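Peroxisomal acyl-CoA oxidase 1A (Solanum lycopersicum, PDB 2FON) probably catalyses the FAD-dependent oxidation of acyl-CoA in peroxisomal beta-oxidation of fatty acids. Local coordinates at residues 158-171 with 182-194. Residues are numbered along the deposited sequence; the frame is centred on the assembly and turned at random.
Sequences ELGHGSNVQGLETT and VIHSPTLTSSKWW. With FAD (flavin-adenine dinucleotide), chain E.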
ATOM      1  N   GLU B 158       0.845  24.873   4.913  1.00 66.87           N
ATOM      2  CA  GLU B 158       2.153  25.476   5.006  1.00 66.30           C
ATOM      3  C   GLU B 158       3.098  24.341   5.380  1.00 66.98           C
ATOM      4  O   GLU B 158       2.611  23.256   5.667  1.00 66.79           O
ATOM      5  CB  GLU B 158       2.162  26.591   6.039  1.00 65.57           C
ATOM      6  CG  GLU B 158       1.052  27.583   5.805  1.00 66.23           C
ATOM      7  CD  GLU B 158       1.054  28.828   6.689  1.00 67.66           C
ATOM      8  OE1 GLU B 158       1.604  28.836   7.820  1.00 70.09           O
ATOM      9  OE2 GLU B 158       0.470  29.832   6.223  1.00 71.03           O
ATOM     10  N   LEU B 159       4.432  24.557   5.324  1.00 67.00           N
ATOM     11  CA  LEU B 159       5.384  23.526   5.707  1.00 66.49           C
ATOM     12  C   LEU B 159       4.990  22.927   7.015  1.00 65.91           C
ATOM     13  O   LEU B 159       5.018  21.710   7.158  1.00 65.93           O
ATOM     14  CB  LEU B 159       6.838  24.053   5.886  1.00 66.96           C
ATOM     15  CG  LEU B 159       7.737  23.697   4.685  1.00 67.31           C
ATOM     16  CD1 LEU B 159       9.108  24.203   4.863  1.00 64.01           C
ATOM     17  CD2 LEU B 159       7.723  22.165   4.404  1.00 67.72           C
ATOM     18  N   GLY B 160       4.678  23.798   7.973  1.00 64.73           N
ATOM     19  CA  GLY B 160       4.484  23.407   9.348  1.00 64.20           C
ATOM     20  C   GLY B 160       3.056  23.147   9.802  1.00 64.20           C
ATOM     21  O   GLY B 160       2.869  22.691  10.942  1.00 63.69           O
ATOM     22  N   HIS B 161       2.070  23.471   8.941  1.00 64.09           N
ATOM     23  CA  HIS B 161       0.654  23.175   9.172  1.00 63.04           C
ATOM     24  C   HIS B 161      -0.175  22.715   7.991  1.00 64.10           C
ATOM     25  O   HIS B 161      -0.236  23.369   6.957  1.00 65.47           O
ATOM     26  CB  HIS B 161       0.004  24.355   9.787  1.00 62.96           C
ATOM     27  CG  HIS B 161       0.570  24.672  11.123  1.00 61.27           C
ATOM     28  ND1 HIS B 161       1.578  25.593  11.292  1.00 59.77           N
ATOM     29  CD2 HIS B 161       0.330  24.140  12.335  1.00 57.68           C
ATOM     30  CE1 HIS B 161       1.935  25.618  12.560  1.00 57.85           C
ATOM     31  NE2 HIS B 161       1.187  24.754  13.216  1.00 59.21           N
ATOM     32  N   GLY B 162      -0.849  21.592   8.186  1.00 64.70           N
ATOM     33  CA  GLY B 162      -1.630  20.911   7.184  1.00 64.77           C
ATOM     34  C   GLY B 162      -3.007  20.704   7.786  1.00 66.20           C
ATOM     35  O   GLY B 162      -3.924  21.444   7.479  1.00 67.92           O
ATOM     36  N   SER B 163      -3.152  19.734   8.680  1.00 65.75           N
ATOM     37  CA  SER B 163      -4.390  19.489   9.344  1.00 64.98           C
ATOM     38  C   SER B 163      -4.817  20.618  10.244  1.00 65.66           C
ATOM     39  O   SER B 163      -5.978  20.976  10.246  1.00 66.30           O
ATOM     40  CB  SER B 163      -4.259  18.235  10.169  1.00 65.51           C
ATOM     41  OG  SER B 163      -4.300  17.097   9.325  1.00 69.24           O
ATOM     42  N   ASN B 164      -3.902  21.193  11.022  1.00 65.82           N
ATOM     43  CA  ASN B 164      -4.296  22.215  11.965  1.00 65.02           C
ATOM     44  C   ASN B 164      -4.293  23.605  11.325  1.00 66.20           C
ATOM     45  O   ASN B 164      -3.321  24.420  11.547  1.00 65.87           O
ATOM     46  CB  ASN B 164      -3.410  22.154  13.179  1.00 64.75           C
ATOM     47  CG  ASN B 164      -3.644  23.309  14.143  1.00 63.49           C
ATOM     48  OD1 ASN B 164      -4.744  23.758  14.313  1.00 64.34           O
ATOM     49  ND2 ASN B 164      -2.585  23.777  14.775  1.00 62.13           N
ATOM     50  N   VAL B 165      -5.376  23.866  10.556  1.00 65.65           N
ATOM     51  CA  VAL B 165      -5.556  25.118   9.780  1.00 66.01           C
ATOM     52  C   VAL B 165      -5.540  26.287  10.690  1.00 66.23           C
ATOM     53  O   VAL B 165      -5.025  27.310  10.324  1.00 67.27           O
ATOM     54  CB  VAL B 165      -6.883  25.215   8.967  1.00 65.95           C
ATOM     55  CG1 VAL B 165      -6.861  26.445   8.190  1.00 66.86           C
ATOM     56  CG2 VAL B 165      -7.036  24.035   7.979  1.00 67.30           C
ATOM     57  N   GLN B 166      -6.079  26.146  11.899  1.00 67.03           N
ATOM     58  CA  GLN B 166      -6.198  27.304  12.802  1.00 67.20           C
ATOM     59  C   GLN B 166      -4.847  27.798  13.257  1.00 67.02           C
ATOM     60  O   GLN B 166      -4.754  28.860  13.849  1.00 67.99           O
ATOM     61  CB  GLN B 166      -7.098  27.016  14.000  1.00 67.17           C
ATOM     62  CG  GLN B 166      -8.456  27.779  14.047  1.00 71.64           C
ATOM     63  CD  GLN B 166      -8.908  28.442  12.694  1.00 77.01           C
ATOM     64  OE1 GLN B 166      -9.528  27.773  11.832  1.00 76.53           O
ATOM     65  NE2 GLN B 166      -8.629  29.782  12.536  1.00 75.37           N
ATOM     66  N   GLY B 167      -3.796  27.047  12.956  1.00 66.41           N
ATOM     67  CA  GLY B 167      -2.486  27.381  13.446  1.00 65.34           C
ATOM     68  C   GLY B 167      -1.552  27.837  12.370  1.00 65.42           C
ATOM     69  O   GLY B 167      -0.367  27.837  12.608  1.00 65.27           O
ATOM     70  N   LEU B 168      -2.063  28.201  11.191  1.00 65.46           N
ATOM     71  CA  LEU B 168      -1.197  28.711  10.110  1.00 66.91           C
ATOM     72  C   LEU B 168      -0.411  29.939  10.572  1.00 67.08           C
ATOM     73  O   LEU B 168      -0.871  30.728  11.417  1.00 66.57           O
ATOM     74  CB  LEU B 168      -1.991  29.153   8.877  1.00 66.72           C
ATOM     75  CG  LEU B 168      -2.827  28.122   8.126  1.00 71.97           C
ATOM     76  CD1 LEU B 168      -3.816  28.811   7.210  1.00 74.89           C
ATOM     77  CD2 LEU B 168      -2.044  27.035   7.357  1.00 73.59           C
ATOM     78  N   GLU B 169       0.764  30.126   9.985  1.00 67.29           N
ATOM     79  CA  GLU B 169       1.621  31.225  10.425  1.00 67.51           C
ATOM     80  C   GLU B 169       1.643  32.397   9.461  1.00 65.52           C
ATOM     81  O   GLU B 169       2.076  33.475   9.855  1.00 65.68           O
ATOM     82  CB  GLU B 169       3.068  30.765  10.676  1.00 67.46           C
ATOM     83  CG  GLU B 169       3.279  29.604  11.617  1.00 68.55           C
ATOM     84  CD  GLU B 169       4.783  29.227  11.691  1.00 70.18           C
ATOM     85  OE1 GLU B 169       5.607  30.077  12.145  1.00 72.53           O
ATOM     86  OE2 GLU B 169       5.132  28.078  11.291  1.00 74.16           O
ATOM     87  N   THR B 170       1.229  32.200   8.215  1.00 64.16           N
ATOM     88  CA  THR B 170       1.211  33.313   7.254  1.00 63.48           C
ATOM     89  C   THR B 170       0.319  34.425   7.799  1.00 63.62           C
ATOM     90  O   THR B 170      -0.785  34.124   8.254  1.00 63.40           O
ATOM     91  CB  THR B 170       0.681  32.892   5.866  1.00 63.14           C
ATOM     92  OG1 THR B 170       1.431  31.776   5.368  1.00 62.97           O
ATOM     93  CG2 THR B 170       0.835  34.028   4.883  1.00 62.21           C
ATOM     94  N   THR B 171       0.783  35.689   7.767  1.00 63.30           N
ATOM     95  CA  THR B 171      -0.047  36.811   8.226  1.00 63.18           C
ATOM     96  C   THR B 171      -0.474  37.823   7.167  1.00 63.09           C
ATOM     97  O   THR B 171       0.240  38.104   6.215  1.00 62.77           O
ATOM     98  CB  THR B 171       0.581  37.615   9.414  1.00 63.69           C
ATOM     99  OG1 THR B 171       1.832  38.195   9.007  1.00 66.19           O
ATOM    100  CG2 THR B 171       0.773  36.764  10.655  1.00 60.44           C
ATOM    101  N   VAL B 182      -0.877  43.687   3.958  1.00 63.65           N
ATOM    102  CA  VAL B 182       0.475  43.113   3.764  1.00 64.21           C
ATOM    103  C   VAL B 182       0.470  41.604   4.067  1.00 64.87           C
ATOM    104  O   VAL B 182       0.261  41.218   5.212  1.00 65.89           O
ATOM    105  CB  VAL B 182       1.533  43.749   4.732  1.00 64.07           C
ATOM    106  CG1 VAL B 182       2.934  43.384   4.333  1.00 61.34           C
ATOM    107  CG2 VAL B 182       1.396  45.280   4.795  1.00 63.92           C
ATOM    108  N   ILE B 183       0.698  40.756   3.068  1.00 64.71           N
ATOM    109  CA  ILE B 183       0.831  39.337   3.313  1.00 65.49           C
ATOM    110  C   ILE B 183       2.312  39.035   3.589  1.00 65.62           C
ATOM    111  O   ILE B 183       3.169  39.339   2.797  1.00 64.97           O
ATOM    112  CB  ILE B 183       0.337  38.499   2.062  1.00 66.82           C
ATOM    113  CG1 ILE B 183      -1.072  38.940   1.606  1.00 68.34           C
ATOM    114  CG2 ILE B 183       0.352  36.990   2.323  1.00 64.26           C
ATOM    115  CD1 ILE B 183      -2.139  38.829   2.720  1.00 71.47           C
ATOM    116  N   HIS B 184       2.611  38.430   4.716  1.00 66.12           N
ATOM    117  CA  HIS B 184       3.965  38.117   5.040  1.00 66.69           C
ATOM    118  C   HIS B 184       4.138  36.687   5.590  1.00 67.00           C
ATOM    119  O   HIS B 184       3.269  36.182   6.325  1.00 67.95           O
ATOM    120  CB  HIS B 184       4.436  39.112   6.055  1.00 67.14           C
ATOM    121  CG  HIS B 184       5.877  38.955   6.416  1.00 68.85           C
ATOM    122  ND1 HIS B 184       6.894  39.176   5.513  1.00 68.75           N
ATOM    123  CD2 HIS B 184       6.471  38.593   7.578  1.00 68.52           C
ATOM    124  CE1 HIS B 184       8.052  38.942   6.103  1.00 67.89           C
ATOM    125  NE2 HIS B 184       7.826  38.594   7.356  1.00 66.95           N
ATOM    126  N   SER B 185       5.250  36.039   5.217  1.00 66.19           N
ATOM    127  CA  SER B 185       5.611  34.721   5.712  1.00 65.07           C
ATOM    128  C   SER B 185       6.650  34.957   6.802  1.00 65.86           C
ATOM    129  O   SER B 185       7.837  35.120   6.562  1.00 65.78           O
ATOM    130  CB  SER B 185       6.153  33.847   4.588  1.00 64.11           C
ATOM    131  OG  SER B 185       5.246  33.795   3.478  1.00 63.46           O
ATOM    132  N   PRO B 186       6.228  34.946   8.049  1.00 66.47           N
ATOM    133  CA  PRO B 186       7.266  35.323   9.005  1.00 66.23           C
ATOM    134  C   PRO B 186       8.396  34.278   9.082  1.00 66.55           C
ATOM    135  O   PRO B 186       9.476  34.621   9.455  1.00 66.76           O
ATOM    136  CB  PRO B 186       6.510  35.339  10.323  1.00 65.47           C
ATOM    137  CG  PRO B 186       5.417  34.217  10.082  1.00 66.46           C
ATOM    138  CD  PRO B 186       4.972  34.532   8.694  1.00 66.57           C
ATOM    139  N   THR B 187       8.149  32.999   8.797  1.00 66.84           N
ATOM    140  CA  THR B 187       9.195  32.000   9.045  1.00 66.35           C
ATOM    141  C   THR B 187       9.305  31.027   7.885  1.00 67.02           C
ATOM    142  O   THR B 187       8.360  30.850   7.126  1.00 66.31           O
ATOM    143  CB  THR B 187       8.853  31.098  10.275  1.00 66.53           C
ATOM    144  OG1 THR B 187       7.575  30.451  10.043  1.00 65.08           O
ATOM    145  CG2 THR B 187       8.845  31.871  11.570  1.00 61.70           C
ATOM    146  N   LEU B 188      10.436  30.334   7.810  1.00 67.63           N
ATOM    147  CA  LEU B 188      10.578  29.220   6.894  1.00 68.75           C
ATOM    148  C   LEU B 188       9.344  28.297   6.871  1.00 67.98           C
ATOM    149  O   LEU B 188       8.788  28.067   5.803  1.00 69.91           O
ATOM    150  CB  LEU B 188      11.849  28.429   7.200  1.00 69.33           C
ATOM    151  CG  LEU B 188      11.958  27.311   6.164  1.00 76.00           C
ATOM    152  CD1 LEU B 188      12.879  27.647   4.919  1.00 77.61           C
ATOM    153  CD2 LEU B 188      12.390  26.032   6.860  1.00 79.68           C
ATOM    154  N   THR B 189       8.868  27.846   8.019  1.00 66.28           N
ATOM    155  CA  THR B 189       7.835  26.849   8.055  1.00 65.80           C
ATOM    156  C   THR B 189       6.456  27.401   7.705  1.00 66.98           C
ATOM    157  O   THR B 189       5.476  26.623   7.525  1.00 67.45           O
ATOM    158  CB  THR B 189       7.670  26.216   9.435  1.00 65.77           C
ATOM    159  OG1 THR B 189       7.310  27.248  10.345  1.00 66.97           O
ATOM    160  CG2 THR B 189       8.920  25.478   9.904  1.00 60.74           C
ATOM    161  N   SER B 190       6.344  28.724   7.615  1.00 66.84           N
ATOM    162  CA  SER B 190       5.054  29.295   7.304  1.00 66.53           C
ATOM    163  C   SER B 190       4.966  29.300   5.833  1.00 67.13           C
ATOM    164  O   SER B 190       3.911  29.605   5.288  1.00 68.89           O
ATOM    165  CB  SER B 190       4.945  30.711   7.773  1.00 66.32           C
ATOM    166  OG  SER B 190       5.844  31.543   7.033  1.00 69.64           O
ATOM    167  N   SER B 191       6.074  29.025   5.158  1.00 66.30           N
ATOM    168  CA  SER B 191       6.018  28.859   3.722  1.00 66.55           C
ATOM    169  C   SER B 191       4.808  28.023   3.262  1.00 65.86           C
ATOM    170  O   SER B 191       4.556  26.970   3.823  1.00 65.33           O
ATOM    171  CB  SER B 191       7.278  28.115   3.345  1.00 66.65           C
ATOM    172  OG  SER B 191       8.266  29.009   2.985  1.00 68.62           O
ATOM    173  N   LYS B 192       4.064  28.447   2.251  1.00 66.58           N
ATOM    174  CA  LYS B 192       3.028  27.524   1.675  1.00 67.25           C
ATOM    175  C   LYS B 192       3.696  26.340   0.961  1.00 67.21           C
ATOM    176  O   LYS B 192       4.772  26.514   0.372  1.00 68.84           O
ATOM    177  CB  LYS B 192       2.109  28.246   0.688  1.00 66.50           C
ATOM    178  CG  LYS B 192       1.310  29.354   1.279  1.00 67.83           C
ATOM    179  CD  LYS B 192       0.451  28.904   2.439  1.00 67.37           C
ATOM    180  CE  LYS B 192      -0.267  30.091   3.034  1.00 66.73           C
ATOM    181  NZ  LYS B 192      -1.185  29.692   4.131  1.00 67.28           N
ATOM    182  N   TRP B 193       3.089  25.160   0.994  1.00 66.21           N
ATOM    183  CA  TRP B 193       3.737  23.957   0.521  1.00 67.11           C
ATOM    184  C   TRP B 193       2.631  23.014   0.195  1.00 68.75           C
ATOM    185  O   TRP B 193       1.785  22.809   1.047  1.00 69.75           O
ATOM    186  CB  TRP B 193       4.498  23.344   1.700  1.00 67.72           C
ATOM    187  CG  TRP B 193       5.429  22.253   1.365  1.00 68.02           C
ATOM    188  CD1 TRP B 193       5.135  20.932   1.306  1.00 68.92           C
ATOM    189  CD2 TRP B 193       6.824  22.375   1.043  1.00 69.66           C
ATOM    190  NE1 TRP B 193       6.249  20.224   0.944  1.00 69.98           N
ATOM    191  CE2 TRP B 193       7.302  21.084   0.786  1.00 67.88           C
ATOM    192  CE3 TRP B 193       7.713  23.466   0.923  1.00 71.29           C
ATOM    193  CZ2 TRP B 193       8.621  20.832   0.432  1.00 66.61           C
ATOM    194  CZ3 TRP B 193       9.039  23.214   0.568  1.00 68.52           C
ATOM    195  CH2 TRP B 193       9.477  21.908   0.322  1.00 67.30           C
ATOM    196  N   TRP B 194       2.618  22.430  -1.007  1.00 69.81           N
ATOM    197  CA  TRP B 194       1.572  21.452  -1.482  1.00 70.96           C
ATOM    198  C   TRP B 194       0.549  21.928  -2.498  1.00 71.54           C
ATOM    199  O   TRP B 194       0.131  21.099  -3.307  1.00 72.49           O
ATOM    200  CB  TRP B 194       0.761  20.688  -0.376  1.00 70.08           C
ATOM    201  CG  TRP B 194       1.561  19.583   0.204  1.00 69.78           C
ATOM    202  CD1 TRP B 194       1.999  19.482   1.470  1.00 66.11           C
ATOM    203  CD2 TRP B 194       2.122  18.464  -0.517  1.00 68.72           C
ATOM    204  NE1 TRP B 194       2.790  18.353   1.607  1.00 65.81           N
ATOM    205  CE2 TRP B 194       2.881  17.717   0.400  1.00 65.86           C
ATOM    206  CE3 TRP B 194       2.040  18.025  -1.832  1.00 66.28           C
ATOM    207  CZ2 TRP B 194       3.574  16.565   0.035  1.00 67.37           C
ATOM    208  CZ3 TRP B 194       2.726  16.880  -2.200  1.00 66.74           C
ATOM    209  CH2 TRP B 194       3.490  16.162  -1.277  1.00 66.48           C
TER
HETATM  210  PA  FAD E2000      -0.657  16.065   9.818  1.00 55.53           P
HETATM  211  O1A FAD E2000      -1.882  16.690  10.359  1.00 54.87           O
HETATM  212  O2A FAD E2000       0.597  16.838  10.123  1.00 53.94           O
HETATM  213  O5B FAD E2000      -0.639  14.587  10.348  1.00 52.85           O
HETATM  214  C5B FAD E2000       0.599  13.966  10.573  1.00 51.78           C
HETATM  215  C4B FAD E2000       0.330  12.680  11.372  1.00 50.27           C
HETATM  216  O4B FAD E2000      -0.088  13.049  12.657  1.00 49.64           O
HETATM  217  C3B FAD E2000      -0.827  11.878  10.780  1.00 49.52           C
HETATM  218  O3B FAD E2000      -0.547  10.566  11.081  1.00 47.57           O
HETATM  219  C2B FAD E2000      -2.036  12.345  11.534  1.00 49.26           C
HETATM  220  O2B FAD E2000      -3.032  11.396  11.719  1.00 48.35           O
HETATM  221  C1B FAD E2000      -1.397  12.597  12.885  1.00 52.64           C
HETATM  222  N9A FAD E2000      -2.131  13.615  13.604  1.00 52.87           N
HETATM  223  C8A FAD E2000      -2.198  14.941  13.317  1.00 52.88           C
HETATM  224  N7A FAD E2000      -3.030  15.504  14.202  1.00 52.61           N
HETATM  225  C5A FAD E2000      -3.475  14.554  15.050  1.00 55.54           C
HETATM  226  C6A FAD E2000      -4.301  14.588  16.175  1.00 55.08           C
HETATM  227  N6A FAD E2000      -4.855  15.748  16.587  1.00 54.94           N
HETATM  228  N1A FAD E2000      -4.547  13.415  16.853  1.00 53.12           N
HETATM  229  C2A FAD E2000      -4.017  12.233  16.419  1.00 52.83           C
HETATM  230  N3A FAD E2000      -3.185  12.216  15.323  1.00 54.75           N
HETATM  231  C4A FAD E2000      -2.919  13.353  14.662  1.00 54.03           C
HETATM  232  N1  FAD E2000      -3.087  21.846   0.469  1.00 46.01           N
HETATM  233  C2  FAD E2000      -3.621  23.015  -0.053  1.00 46.29           C
HETATM  234  O2  FAD E2000      -3.844  23.946   0.716  1.00 46.49           O
HETATM  235  N3  FAD E2000      -3.917  23.130  -1.411  1.00 45.14           N
HETATM  236  C4  FAD E2000      -3.661  22.059  -2.247  1.00 45.59           C
HETATM  237  O4  FAD E2000      -3.884  22.157  -3.444  1.00 46.31           O
HETATM  238  C4X FAD E2000      -3.113  20.871  -1.738  1.00 46.17           C
HETATM  239  N5  FAD E2000      -2.815  19.788  -2.566  1.00 46.26           N
HETATM  240  C5X FAD E2000      -2.270  18.651  -2.014  1.00 45.66           C
HETATM  241  C6  FAD E2000      -1.963  17.609  -2.846  1.00 45.11           C
HETATM  242  C7  FAD E2000      -1.367  16.498  -2.319  1.00 45.26           C
HETATM  243  C7M FAD E2000      -1.098  15.429  -3.312  1.00 45.72           C
HETATM  244  C8  FAD E2000      -1.080  16.398  -0.946  1.00 45.94           C
HETATM  245  C8M FAD E2000      -0.466  15.174  -0.307  1.00 45.61           C
HETATM  246  C9  FAD E2000      -1.402  17.441  -0.106  1.00 45.08           C
HETATM  247  C9A FAD E2000      -1.995  18.577  -0.648  1.00 45.76           C
HETATM  248  N10 FAD E2000      -2.301  19.665   0.151  1.00 45.38           N
HETATM  249  C10 FAD E2000      -2.830  20.791  -0.378  1.00 45.51           C
HETATM  250  C1' FAD E2000      -2.072  19.664   1.636  1.00 46.82           C
HETATM  251  C2' FAD E2000      -3.141  18.670   2.110  1.00 49.04           C
HETATM  252  O2' FAD E2000      -4.397  19.150   1.778  1.00 53.42           O
HETATM  253  C3' FAD E2000      -3.257  18.387   3.595  1.00 50.62           C
HETATM  254  O3' FAD E2000      -3.713  19.503   4.321  1.00 53.24           O
HETATM  255  C4' FAD E2000      -2.011  17.812   4.194  1.00 50.06           C
HETATM  256  O4' FAD E2000      -1.713  16.563   3.543  1.00 49.95           O
HETATM  257  C5' FAD E2000      -2.374  17.635   5.638  1.00 50.46           C
HETATM  258  O5' FAD E2000      -1.411  16.679   5.997  1.00 57.82           O
HETATM  259  P   FAD E2000      -0.357  16.903   7.149  1.00 53.85           P
HETATM  260  O1P FAD E2000       1.010  16.680   6.610  1.00 53.81           O
HETATM  261  O2P FAD E2000      -0.555  18.186   7.921  1.00 56.30           O
HETATM  262  O3P FAD E2000      -0.845  15.806   8.224  1.00 57.72           O
HETATM  263  O   HOH W   1       1.248  40.328   7.720  1.00 49.56           O
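Glu158 sends its side chain across that of Lys192: CG lies beside the backbone N (chi1 -52°) and the chain then runs extended, which takes the carboxylate to Lys192 NZ and to the backbone N of Glu169 and Thr170. Both oxygens of the carboxylate are engaged: OE2 takes Lys192 NZ in a 2.7 Å salt bridge on its anti lone pair and Thr170 N on its syn lone pair, while OE1 accepts Glu169 N at 2.7 Å. This clasp fixes the rotation of a buried carboxylate. Lys192 NZ also donates to Gln156 O and Tyr208 O, so the cation is held in place by several acceptors. Glu169 reaches toward the turn that begins at Thr187 and runs into the short 3-10 segment 188-190: Thr189 OG1 donates to OE2 close to the carboxylate plane on the syn side, whereas Thr187 OG1 reaches OE1 at 2.9 Å from above that plane, 54° out of it. Both segments belong to the beta-rich middle domain of the acyl-CoA dehydrogenase-like fold; the 158-171 loop brings Ser163 N to the FAD pyrophosphate, 3.1 Å from O2P, and Trp194 lays one ring face on the isoalloxazine. Leu159 CD2 sits over the five-membered ring of Trp193, 3.7 Å from its centroid and 21° off the normal, a CH-pi contact. Beside it, Leu159 N donates to Ser191 O and Gly160 N to Thr189 O. At the far end Thr171 and His184 form an antiparallel hydrogen-bonded pair, their side chains side by side.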